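Local structure of leucine--trna ligase (Agrobacterium radiobacter, 5AH5) at residues I429-C432 with G436-P439; L445-P450 with E466-A471; L756-N761 with P787-R792; R766-P771 with L780-A785. The protein probably catalyses the ATP-dependent attachment of L-leucine to tRNA(Leu), releasing AMP and diphosphate. All blocks are in the same frame, centred on the assembly; numbering follows the deposited sequence.

Contact 1: I429-C432 with G436-P439; sequences IIHC and GTIP. With ZN (zinc ion), chain H.
Cys432 and Gly436 pair at the turn end of the zinc-binding beta hairpin, where strand 425-432 runs into a tight turn and comes back antiparallel as 436-439. Their backbones bond to each other twice, Cys432 N reaching Gly436 O at 2.9 Å and Gly436 N returning a bond to Cys432 O. Gly436 has a positive phi (90°), at which a beta carbon would press on the carbonyl oxygen before it. The next hydrogen-bonded pair doubles the ladder: Ile430 N meets Ile438 O at 2.7 Å, and Ile438 N meets Ile430 O at 2.8 Å. His431 with Thr437 and Ile429 with Pro439 are the non-hydrogen-bonded pairs between and beyond. Cys432 turns SG anti to its own nitrogen (chi1 176°), and the sulfur binds the zinc ion at 2.4 Å. With Cys435 it forms a Cys-X-X-Cys zinc knuckle, the first half of a four-cysteine site that Cys473 and Cys476 complete. Ile430 and Ile438 leave the ladder on the same face as Cys432, and both pack on Pro474 of the second half. On the face of Ile429, His431, Thr437 and Pro439, His431 and Thr437 lie side by side, with methyl CG2 of Thr437 3.8 Å from His431 ND1. Ile429 CG2 stands 3.8 Å above the plane of the His431 imidazole, displaced toward its rim. The polar ends point elsewhere: His431 NE2 is hydrogen-bonded to Asp483, and Thr437 OG1 to Tyr142 of helix 128-143, against which Ile429 and Pro439 also pack.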
# COMPACT_ATOMS: atom_id res chain seq x y z
N ILE B 429 3.78 16.59 25.72
CA ILE B 429 4.95 17.34 26.15
C ILE B 429 4.46 18.61 26.88
O ILE B 429 3.39 19.18 26.56
CB ILE B 429 5.80 17.72 24.96
CG1 ILE B 429 6.37 16.45 24.31
CG2 ILE B 429 6.95 18.67 25.36
CD1 ILE B 429 7.55 15.84 25.03
N ILE B 430 5.17 18.94 27.96
CA ILE B 430 4.96 20.18 28.66
C ILE B 430 6.18 21.05 28.49
O ILE B 430 7.26 20.59 28.65
CB ILE B 430 4.65 19.91 30.13
CG1 ILE B 430 3.23 19.28 30.21
CG2 ILE B 430 4.66 21.24 30.92
CD1 ILE B 430 2.80 18.71 31.55
N HIS B 431 6.00 22.32 28.16
CA HIS B 431 7.12 23.24 28.04
C HIS B 431 7.21 24.17 29.28
O HIS B 431 6.24 24.92 29.61
CB HIS B 431 6.95 24.10 26.79
CG HIS B 431 6.92 23.32 25.51
ND1 HIS B 431 8.00 23.21 24.68
CD2 HIS B 431 5.92 22.63 24.91
CE1 HIS B 431 7.67 22.52 23.61
NE2 HIS B 431 6.41 22.16 23.72
N CYS B 432 8.37 24.10 29.92
CA CYS B 432 8.61 24.75 31.21
C CYS B 432 9.68 25.78 30.98
O CYS B 432 10.72 25.45 30.45
CB CYS B 432 9.08 23.76 32.27
SG CYS B 432 9.48 24.63 33.86
N GLY B 436 12.67 23.34 30.48
CA GLY B 436 12.65 23.02 29.04
C GLY B 436 11.52 22.06 28.67
O GLY B 436 10.41 22.17 29.23
N THR B 437 11.78 21.12 27.75
CA THR B 437 10.70 20.29 27.21
C THR B 437 10.60 19.03 28.08
O THR B 437 11.55 18.30 28.23
CB THR B 437 10.89 19.94 25.70
OG1 THR B 437 11.95 18.99 25.57
CG2 THR B 437 11.24 21.19 24.88
N ILE B 438 9.44 18.78 28.66
CA ILE B 438 9.30 17.69 29.62
C ILE B 438 8.16 16.78 29.23
O ILE B 438 7.05 17.26 28.95
CB ILE B 438 9.03 18.23 31.06
CG1 ILE B 438 10.14 19.22 31.45
CG2 ILE B 438 8.94 17.09 32.07
CD1 ILE B 438 11.52 18.60 31.64
N PRO B 439 8.41 15.47 29.29
CA PRO B 439 7.35 14.53 29.06
C PRO B 439 6.24 14.65 30.06
O PRO B 439 6.49 14.83 31.23
CB PRO B 439 8.04 13.15 29.21
CG PRO B 439 9.44 13.39 28.93
CD PRO B 439 9.72 14.80 29.39
ZN ZN H . 9.88 22.84 35.43

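Contact 2: L445-P450 with E466-A471; sequences LPILLP and ESWMKA
Trp468 reaches from a short helix to the 445-450 loop and meets it both over a ring face and at a ring edge. Pro450 lies across one face of the indole at about a right angle to the tryptophan side chain. Its CD sits 3.6 Å from the centroid of the five-membered ring of Trp468 and 20° off the ring normal, a CH-pi contact. At the edge, Trp468 NE1 donates to Leu448 O at 2.8 Å. This bond is nearly straight (171°), and the oxygen lies close to the indole plane. The six-membered ring meets Ile447, whose branch methyl CG2 approaches Trp468 CZ2 obliquely at 3.7 Å. CG of Trp468 is anti to its backbone nitrogen (chi1 -172°), which sends the indole out from the helix toward the loop; Met469 SD lies at another edge of the ring, in its plane. One layer out, the partners are themselves held. Ile447 N bonds to Gln135 of helix 128-143 while its side chain packs on Pro426 and Arg482. Pro450 O accepts from Tyr422, and the Pro450 ring also touches Leu462 and Asp465. Asp465 OD1 takes the backbone N-H of Trp468 at the start of the helix, which gives way at Lys470 to strand 470-472, an edge of the sheet that includes the zinc hairpin. A single N-H bond in the ring plane, together with a proline over the face, should restrict both the tilt and the rotation of the indole, so one side chain ties the irregular surface loop to the short helix.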
# COMPACT_ATOMS: atom_id res chain seq x y z
N LEU B 445 -1.46 10.53 31.25
CA LEU B 445 -1.91 10.09 29.94
C LEU B 445 -3.26 9.44 29.90
O LEU B 445 -3.62 8.72 30.82
CB LEU B 445 -0.84 9.20 29.29
CG LEU B 445 0.51 9.87 29.09
CD1 LEU B 445 1.51 8.97 28.44
CD2 LEU B 445 0.44 11.19 28.35
N PRO B 446 -4.07 9.67 28.86
CA PRO B 446 -3.78 10.48 27.71
C PRO B 446 -4.09 11.97 27.88
O PRO B 446 -5.04 12.30 28.56
CB PRO B 446 -4.76 9.92 26.65
CG PRO B 446 -5.92 9.54 27.48
CD PRO B 446 -5.35 8.99 28.76
N ILE B 447 -3.32 12.83 27.20
CA ILE B 447 -3.73 14.22 26.97
C ILE B 447 -4.75 14.24 25.83
O ILE B 447 -4.41 14.01 24.64
CB ILE B 447 -2.52 15.11 26.68
CG1 ILE B 447 -1.50 15.03 27.83
CG2 ILE B 447 -2.98 16.55 26.51
CD1 ILE B 447 -2.10 15.07 29.22
N LEU B 448 -6.00 14.43 26.19
CA LEU B 448 -7.08 14.56 25.25
C LEU B 448 -7.34 16.01 24.82
O LEU B 448 -7.12 16.94 25.59
CB LEU B 448 -8.37 14.00 25.86
CG LEU B 448 -8.25 12.52 26.27
CD1 LEU B 448 -9.63 12.10 26.76
CD2 LEU B 448 -7.79 11.66 25.06
N LEU B 449 -7.89 16.15 23.61
CA LEU B 449 -8.29 17.43 23.11
C LEU B 449 -9.33 18.06 23.98
O LEU B 449 -10.21 17.36 24.43
CB LEU B 449 -8.91 17.28 21.73
CG LEU B 449 -7.91 16.95 20.63
CD1 LEU B 449 -8.64 16.67 19.32
CD2 LEU B 449 -6.83 17.98 20.48
N PRO B 450 -9.37 19.42 24.04
CA PRO B 450 -10.56 20.01 24.69
C PRO B 450 -11.76 19.79 23.79
O PRO B 450 -11.56 19.72 22.58
CB PRO B 450 -10.20 21.52 24.77
CG PRO B 450 -9.29 21.74 23.63
CD PRO B 450 -8.51 20.45 23.43
N GLU B 466 -6.66 28.79 26.74
CA GLU B 466 -5.80 29.06 27.87
C GLU B 466 -5.94 28.07 28.99
O GLU B 466 -4.93 27.72 29.55
CB GLU B 466 -6.00 30.52 28.42
CG GLU B 466 -4.86 30.99 29.32
CD GLU B 466 -4.98 32.46 29.78
OE1 GLU B 466 -5.95 32.79 30.51
OE2 GLU B 466 -4.10 33.27 29.38
N SER B 467 -7.15 27.59 29.32
CA SER B 467 -7.22 26.61 30.39
C SER B 467 -6.70 25.27 29.94
O SER B 467 -5.91 24.63 30.67
CB SER B 467 -8.59 26.46 31.02
OG SER B 467 -9.61 26.49 30.09
N TRP B 468 -6.99 24.87 28.70
CA TRP B 468 -6.35 23.59 28.20
C TRP B 468 -4.83 23.70 28.19
O TRP B 468 -4.12 22.79 28.61
CB TRP B 468 -6.91 23.22 26.86
CG TRP B 468 -6.43 21.82 26.39
CD1 TRP B 468 -7.08 20.64 26.55
CD2 TRP B 468 -5.25 21.56 25.68
NE1 TRP B 468 -6.33 19.63 25.97
CE2 TRP B 468 -5.19 20.18 25.45
CE3 TRP B 468 -4.22 22.35 25.20
CZ2 TRP B 468 -4.14 19.57 24.73
CZ3 TRP B 468 -3.17 21.75 24.50
CH2 TRP B 468 -3.13 20.37 24.31
N MET B 469 -4.28 24.84 27.79
CA MET B 469 -2.82 24.99 27.75
C MET B 469 -2.05 24.98 29.10
O MET B 469 -0.82 24.70 29.13
CB MET B 469 -2.46 26.29 27.01
CG MET B 469 -2.74 26.24 25.51
SD MET B 469 -1.59 25.12 24.66
CE MET B 469 -0.11 26.10 24.58
N LYS B 470 -2.73 25.38 30.18
CA LYS B 470 -2.13 25.42 31.53
C LYS B 470 -1.78 24.04 32.03
O LYS B 470 -2.61 23.17 32.01
CB LYS B 470 -3.10 26.05 32.55
CG LYS B 470 -3.19 27.55 32.41
CD LYS B 470 -4.21 28.19 33.34
CE LYS B 470 -4.17 29.72 33.20
NZ LYS B 470 -5.46 30.41 33.53
N ALA B 471 -0.54 23.87 32.47
CA ALA B 471 -0.07 22.60 32.98
C ALA B 471 1.04 22.77 34.03
O ALA B 471 1.90 23.66 33.92
CB ALA B 471 0.47 21.78 31.82

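Contact 3: L756-N761 with P787-R792; sequences LPVQIN and PEVRSR. With nucleotides of chain D.
Val758 and Val789 cross obliquely between a strand and a short helix, methyl CG1 of Val758 lying 4.2 Å from CG2 of Val789. Two residues further along the strand and nearly one turn further along the helix, Ile760 also crosses its partner at a slant: its terminal CD1 rests 3.8 Å from Arg792 CD and equally close to CB of that arginine. The aliphatic part of Arg792, extended from CG to NE, thus lies against the isoleucine tip, while its NH2 goes on to a salt bridge with a phosphate of the bound RNA. The helix belongs to the small C-terminal domain, in which helices 776-785 and 787-792 pack on one face of a four-stranded sheet. Strand 753-760 is an inner strand of that sheet, and alternation along it sorts its side chains: Val758 and Ile760 go to the helices, Pro757 and Gln759 to the tRNA. Gln759 is extended beyond CG (chi2 169°) and carries OE1 to the base of G19 of chain D, whose N2 donates to it at 3.0 Å with an angle of 151°. Pro757 CB lies 3.3 Å from O4' of U20 of chain D. Contact with nucleotides 19 and 20 is consistent with the reading of the tRNA elbow by the C-terminal domain of bacterial leucyl-tRNA synthetases. Within helix 787-792, Pro787 O is gripped twice, from opposite faces of its plane: by Ser791 N, and by Ser791 OG at 2.6 Å.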
# COMPACT_ATOMS: atom_id res chain seq x y z
N LEU B 756 -3.61 -33.82 -27.29
CA LEU B 756 -2.17 -33.48 -27.28
C LEU B 756 -1.82 -32.69 -28.55
O LEU B 756 -1.97 -33.23 -29.62
CB LEU B 756 -1.37 -34.80 -27.26
CG LEU B 756 0.13 -34.77 -26.95
CD1 LEU B 756 0.36 -34.47 -25.48
CD2 LEU B 756 0.78 -36.10 -27.32
N PRO B 757 -1.38 -31.43 -28.45
CA PRO B 757 -0.91 -30.77 -29.68
C PRO B 757 0.41 -31.37 -30.18
O PRO B 757 1.26 -31.80 -29.37
CB PRO B 757 -0.70 -29.31 -29.26
CG PRO B 757 -0.51 -29.36 -27.75
CD PRO B 757 -1.39 -30.51 -27.30
N VAL B 758 0.55 -31.37 -31.51
CA VAL B 758 1.72 -31.86 -32.18
C VAL B 758 2.37 -30.73 -32.93
O VAL B 758 1.72 -30.06 -33.73
CB VAL B 758 1.28 -32.91 -33.18
CG1 VAL B 758 2.47 -33.47 -33.94
CG2 VAL B 758 0.51 -34.00 -32.43
N GLN B 759 3.62 -30.47 -32.62
CA GLN B 759 4.47 -29.56 -33.37
C GLN B 759 5.46 -30.33 -34.28
O GLN B 759 5.86 -31.40 -33.96
CB GLN B 759 5.27 -28.70 -32.44
CG GLN B 759 4.42 -27.68 -31.67
CD GLN B 759 5.18 -27.00 -30.54
OE1 GLN B 759 6.12 -27.54 -29.99
NE2 GLN B 759 4.71 -25.81 -30.15
N ILE B 760 5.86 -29.70 -35.37
CA ILE B 760 7.02 -30.08 -36.13
C ILE B 760 7.91 -28.87 -36.19
O ILE B 760 7.52 -27.76 -36.64
CB ILE B 760 6.70 -30.55 -37.55
CG1 ILE B 760 5.93 -31.84 -37.51
CG2 ILE B 760 7.98 -30.78 -38.31
CD1 ILE B 760 5.32 -32.28 -38.84
N ASN B 761 9.11 -29.08 -35.68
CA ASN B 761 10.10 -28.03 -35.55
C ASN B 761 9.58 -26.82 -34.83
O ASN B 761 9.90 -25.71 -35.19
CB ASN B 761 10.67 -27.67 -36.92
CG ASN B 761 11.65 -28.70 -37.40
OD1 ASN B 761 12.04 -29.65 -36.66
ND2 ASN B 761 12.04 -28.57 -38.65
N PRO B 787 -1.93 -38.36 -40.74
CA PRO B 787 -1.65 -38.04 -42.14
C PRO B 787 -0.82 -36.83 -42.40
O PRO B 787 0.01 -36.81 -43.33
CB PRO B 787 -3.06 -37.82 -42.72
CG PRO B 787 -3.91 -38.74 -41.95
CD PRO B 787 -3.32 -38.81 -40.55
N GLU B 788 -1.08 -35.79 -41.63
CA GLU B 788 -0.41 -34.53 -41.74
C GLU B 788 1.05 -34.68 -41.41
O GLU B 788 1.89 -34.05 -42.05
CB GLU B 788 -1.01 -33.53 -40.74
CG GLU B 788 -2.33 -32.94 -41.14
CD GLU B 788 -3.52 -33.76 -40.64
OE1 GLU B 788 -3.34 -34.88 -40.04
OE2 GLU B 788 -4.64 -33.29 -40.89
N VAL B 789 1.35 -35.53 -40.46
CA VAL B 789 2.74 -35.81 -40.04
C VAL B 789 3.46 -36.72 -41.06
O VAL B 789 4.54 -36.42 -41.45
CB VAL B 789 2.74 -36.42 -38.62
CG1 VAL B 789 4.16 -36.79 -38.19
CG2 VAL B 789 2.11 -35.41 -37.63
N ARG B 790 2.85 -37.82 -41.46
CA ARG B 790 3.36 -38.68 -42.54
C ARG B 790 3.64 -37.85 -43.80
O ARG B 790 4.67 -38.02 -44.44
CB ARG B 790 2.37 -39.79 -42.90
CG ARG B 790 2.81 -41.21 -42.65
CD ARG B 790 1.68 -42.24 -42.80
NE ARG B 790 1.85 -43.34 -41.84
CZ ARG B 790 0.85 -44.11 -41.41
NH1 ARG B 790 -0.40 -43.95 -41.84
NH2 ARG B 790 1.11 -45.06 -40.52
N SER B 791 2.73 -36.93 -44.11
CA SER B 791 2.89 -36.07 -45.28
C SER B 791 4.14 -35.20 -45.15
O SER B 791 5.01 -35.21 -45.99
CB SER B 791 1.65 -35.21 -45.51
OG SER B 791 0.49 -36.01 -45.76
N ARG B 792 4.23 -34.47 -44.05
CA ARG B 792 5.33 -33.53 -43.84
C ARG B 792 6.68 -34.18 -43.64
O ARG B 792 7.68 -33.55 -43.88
CB ARG B 792 5.02 -32.65 -42.66
CG ARG B 792 4.05 -31.55 -43.04
CD ARG B 792 3.35 -31.01 -41.84
NE ARG B 792 2.19 -30.23 -42.29
CZ ARG B 792 2.24 -28.94 -42.55
NH1 ARG B 792 3.38 -28.25 -42.42
NH2 ARG B 792 1.15 -28.34 -42.97
P U D 20 0.41 -24.27 -25.70
OP1 U D 20 0.79 -22.94 -26.23
OP2 U D 20 -0.54 -24.42 -24.62
O5' U D 20 -0.11 -25.21 -26.87
C5' U D 20 0.58 -25.24 -28.13
C4' U D 20 -0.40 -24.97 -29.23
O4' U D 20 -1.39 -26.04 -29.22
C3' U D 20 -1.18 -23.66 -29.12
O3' U D 20 -1.37 -23.09 -30.41
C2' U D 20 -2.52 -24.12 -28.52
O2' U D 20 -3.60 -23.27 -28.81
C1' U D 20 -2.69 -25.49 -29.17
N1 U D 20 -3.54 -26.41 -28.40
C2 U D 20 -4.73 -26.82 -28.95
O2 U D 20 -5.07 -26.50 -30.07
N3 U D 20 -5.48 -27.65 -28.16
C4 U D 20 -5.17 -28.11 -26.90
O4 U D 20 -5.94 -28.87 -26.33
C5 U D 20 -3.93 -27.64 -26.39
C6 U D 20 -3.18 -26.81 -27.13
P G D 19 4.31 -21.54 -21.58
OP1 G D 19 3.41 -20.46 -21.98
OP2 G D 19 4.18 -22.29 -20.34
O5' G D 19 4.22 -22.64 -22.74
C5' G D 19 4.02 -22.27 -24.13
C4' G D 19 3.72 -23.50 -24.96
O4' G D 19 4.90 -24.34 -24.99
C3' G D 19 2.60 -24.38 -24.38
O3' G D 19 1.76 -24.98 -25.31
C2' G D 19 3.36 -25.49 -23.67
O2' G D 19 2.68 -26.69 -23.42
C1' G D 19 4.54 -25.66 -24.61
N9 G D 19 5.72 -26.30 -24.05
C8 G D 19 6.05 -26.46 -22.72
N7 G D 19 7.20 -27.04 -22.55
C5 G D 19 7.67 -27.27 -23.84
C6 G D 19 8.88 -27.85 -24.28
O6 G D 19 9.83 -28.29 -23.61
N1 G D 19 8.95 -27.89 -25.67
C2 G D 19 7.99 -27.41 -26.52
N2 G D 19 8.24 -27.52 -27.84
N3 G D 19 6.85 -26.86 -26.12
C4 G D 19 6.77 -26.81 -24.77

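Contact 4: R766-P771 with L780-A785; sequences RTMTIP and LSTVLA. With SO4 (sulfate ion), chain K; nucleotides of chain D.
Met768 and Val783 face each other where strand 766-771 and helix 780-785 run at 138°, their axes 10.0 Å apart at the closest. The pair belongs to the C-terminal domain, in which this edge strand of a four-stranded mixed sheet is covered by helix 776-785. Met768 extends toward the helix and folds only at its last bond (chi3 62°), meeting Val783 at about a right angle. Its CE lies 3.4 Å from Val783 CG2, tighter than usual carbon packing. Thr782 uses its methyl alone, CG2 touching Ile770 CG2 at 4.1 Å and nearing Met768 SD; its OG1 is bonded to Asp778 O. Val783 also reaches Val758, Ile809 and Leu811 of the sheet. At the strand itself Arg766 bends round so that NE and NH2 both hold Thr767 O, side-on, with NE at 2.9 Å. Its NH1 forms a salt bridge with Glu788. A sulfate ion, probably from the crystallisation liquor, sits beside this group, held weakly by Arg766 NH2. Thr769 grips the same ion twice: the backbone N points straight at sulfate O2 (176°), and Thr769 OG1 lies 2.6 Å from sulfate O4.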
# COMPACT_ATOMS: atom_id res chain seq x y z
N ARG B 766 -1.38 -29.87 -35.65
CA ARG B 766 -2.76 -30.33 -35.34
C ARG B 766 -2.72 -30.90 -33.92
O ARG B 766 -1.69 -30.90 -33.27
CB ARG B 766 -3.26 -31.41 -36.30
CG ARG B 766 -2.42 -32.69 -36.32
CD ARG B 766 -3.10 -33.80 -37.11
NE ARG B 766 -4.21 -34.37 -36.34
CZ ARG B 766 -4.96 -35.40 -36.70
NH1 ARG B 766 -4.80 -36.05 -37.86
NH2 ARG B 766 -5.89 -35.79 -35.85
N THR B 767 -3.84 -31.39 -33.46
CA THR B 767 -3.90 -32.11 -32.21
C THR B 767 -4.33 -33.53 -32.49
O THR B 767 -4.85 -33.83 -33.55
CB THR B 767 -4.95 -31.51 -31.22
OG1 THR B 767 -6.28 -31.65 -31.76
CG2 THR B 767 -4.71 -30.08 -30.97
N MET B 768 -4.13 -34.35 -31.49
CA MET B 768 -4.31 -35.77 -31.52
C MET B 768 -4.91 -36.10 -30.13
O MET B 768 -4.48 -35.58 -29.11
CB MET B 768 -2.90 -36.34 -31.70
CG MET B 768 -2.70 -37.81 -31.56
SD MET B 768 -0.96 -38.21 -31.47
CE MET B 768 -0.36 -37.42 -29.99
N THR B 769 -5.93 -36.93 -30.11
CA THR B 769 -6.51 -37.43 -28.87
C THR B 769 -6.01 -38.84 -28.62
O THR B 769 -6.15 -39.70 -29.50
CB THR B 769 -8.03 -37.43 -28.99
OG1 THR B 769 -8.41 -36.10 -29.28
CG2 THR B 769 -8.71 -37.86 -27.69
N ILE B 770 -5.42 -39.07 -27.46
CA ILE B 770 -4.91 -40.40 -27.11
C ILE B 770 -5.35 -40.76 -25.69
O ILE B 770 -5.59 -39.87 -24.91
CB ILE B 770 -3.36 -40.43 -27.11
CG1 ILE B 770 -2.80 -39.17 -26.46
CG2 ILE B 770 -2.86 -40.55 -28.55
CD1 ILE B 770 -1.38 -39.29 -25.98
N PRO B 771 -5.37 -42.04 -25.34
CA PRO B 771 -5.49 -42.48 -23.95
C PRO B 771 -4.42 -41.92 -23.09
O PRO B 771 -3.29 -41.76 -23.56
CB PRO B 771 -5.28 -44.00 -24.00
CG PRO B 771 -5.43 -44.40 -25.44
CD PRO B 771 -5.24 -43.17 -26.29
N LEU B 780 4.66 -41.71 -29.83
CA LEU B 780 5.42 -41.40 -31.04
C LEU B 780 4.91 -42.16 -32.27
O LEU B 780 4.72 -41.60 -33.33
CB LEU B 780 6.90 -41.74 -30.86
CG LEU B 780 7.78 -41.38 -32.02
CD1 LEU B 780 7.85 -39.88 -32.20
CD2 LEU B 780 9.16 -41.97 -31.80
N SER B 781 4.70 -43.44 -32.11
CA SER B 781 4.19 -44.25 -33.21
C SER B 781 2.78 -43.73 -33.68
O SER B 781 2.52 -43.59 -34.88
CB SER B 781 4.18 -45.73 -32.78
OG SER B 781 3.19 -46.38 -33.46
N THR B 782 1.92 -43.35 -32.74
CA THR B 782 0.62 -42.77 -33.09
C THR B 782 0.74 -41.42 -33.82
O THR B 782 0.03 -41.18 -34.82
CB THR B 782 -0.28 -42.63 -31.85
OG1 THR B 782 -0.38 -43.93 -31.26
CG2 THR B 782 -1.72 -42.11 -32.21
N VAL B 783 1.66 -40.59 -33.37
CA VAL B 783 1.94 -39.27 -33.97
C VAL B 783 2.47 -39.43 -35.42
O VAL B 783 2.05 -38.71 -36.32
CB VAL B 783 2.95 -38.40 -33.15
CG1 VAL B 783 3.16 -37.04 -33.80
CG2 VAL B 783 2.44 -38.14 -31.75
N LEU B 784 3.38 -40.36 -35.63
CA LEU B 784 4.04 -40.53 -36.94
C LEU B 784 3.07 -41.06 -37.94
O LEU B 784 3.24 -40.82 -39.10
CB LEU B 784 5.29 -41.42 -36.89
CG LEU B 784 6.40 -40.83 -36.02
CD1 LEU B 784 7.53 -41.83 -35.83
CD2 LEU B 784 6.86 -39.53 -36.60
N ALA B 785 2.03 -41.72 -37.47
CA ALA B 785 0.94 -42.18 -38.29
C ALA B 785 -0.08 -41.15 -38.70
O ALA B 785 -0.77 -41.38 -39.65
CB ALA B 785 0.23 -43.34 -37.60
S SO4 K . -8.16 -36.83 -33.15
O1 SO4 K . -7.74 -35.49 -33.62
O2 SO4 K . -7.04 -37.81 -32.93
O3 SO4 K . -9.19 -37.37 -34.07
O4 SO4 K . -8.82 -36.59 -31.84
P U D 20 0.41 -24.27 -25.70
OP1 U D 20 0.79 -22.94 -26.23
OP2 U D 20 -0.54 -24.42 -24.62
O5' U D 20 -0.11 -25.21 -26.87
C5' U D 20 0.58 -25.24 -28.13
C4' U D 20 -0.40 -24.97 -29.23
O4' U D 20 -1.39 -26.04 -29.22
C3' U D 20 -1.18 -23.66 -29.12
O3' U D 20 -1.37 -23.09 -30.41
C2' U D 20 -2.52 -24.12 -28.52
O2' U D 20 -3.60 -23.27 -28.81
C1' U D 20 -2.69 -25.49 -29.17
N1 U D 20 -3.54 -26.41 -28.40
C2 U D 20 -4.73 -26.82 -28.95
O2 U D 20 -5.07 -26.50 -30.07
N3 U D 20 -5.48 -27.65 -28.16
C4 U D 20 -5.17 -28.11 -26.90
O4 U D 20 -5.94 -28.87 -26.33
C5 U D 20 -3.93 -27.64 -26.39
C6 U D 20 -3.18 -26.81 -27.13

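The four contacts form two pairs with centres about 85 Å apart, on opposite sides of the chain's centre. Contacts 1 and 2 share one antiparallel sheet near the zinc site and touch where Ile430 CD1 meets Ala471 CB. Contact 1 is partly buried and made of backbone bonds and metal coordination, whereas contact 2 lies at the surface and depends on a single aromatic side chain. Contacts 3 and 4 are buried and have no hydrogen bond between their segments, only apolar packing of adjacent strands on consecutive helices. Contact 4 is nested within the chain loop that contact 3 closes, and Leu756 N probably hydrogen-bonds Met768 O between them. Some of their polar groups turn to RNA or sulfate, while Arg766 and Glu788 join the two contacts by a salt bridge.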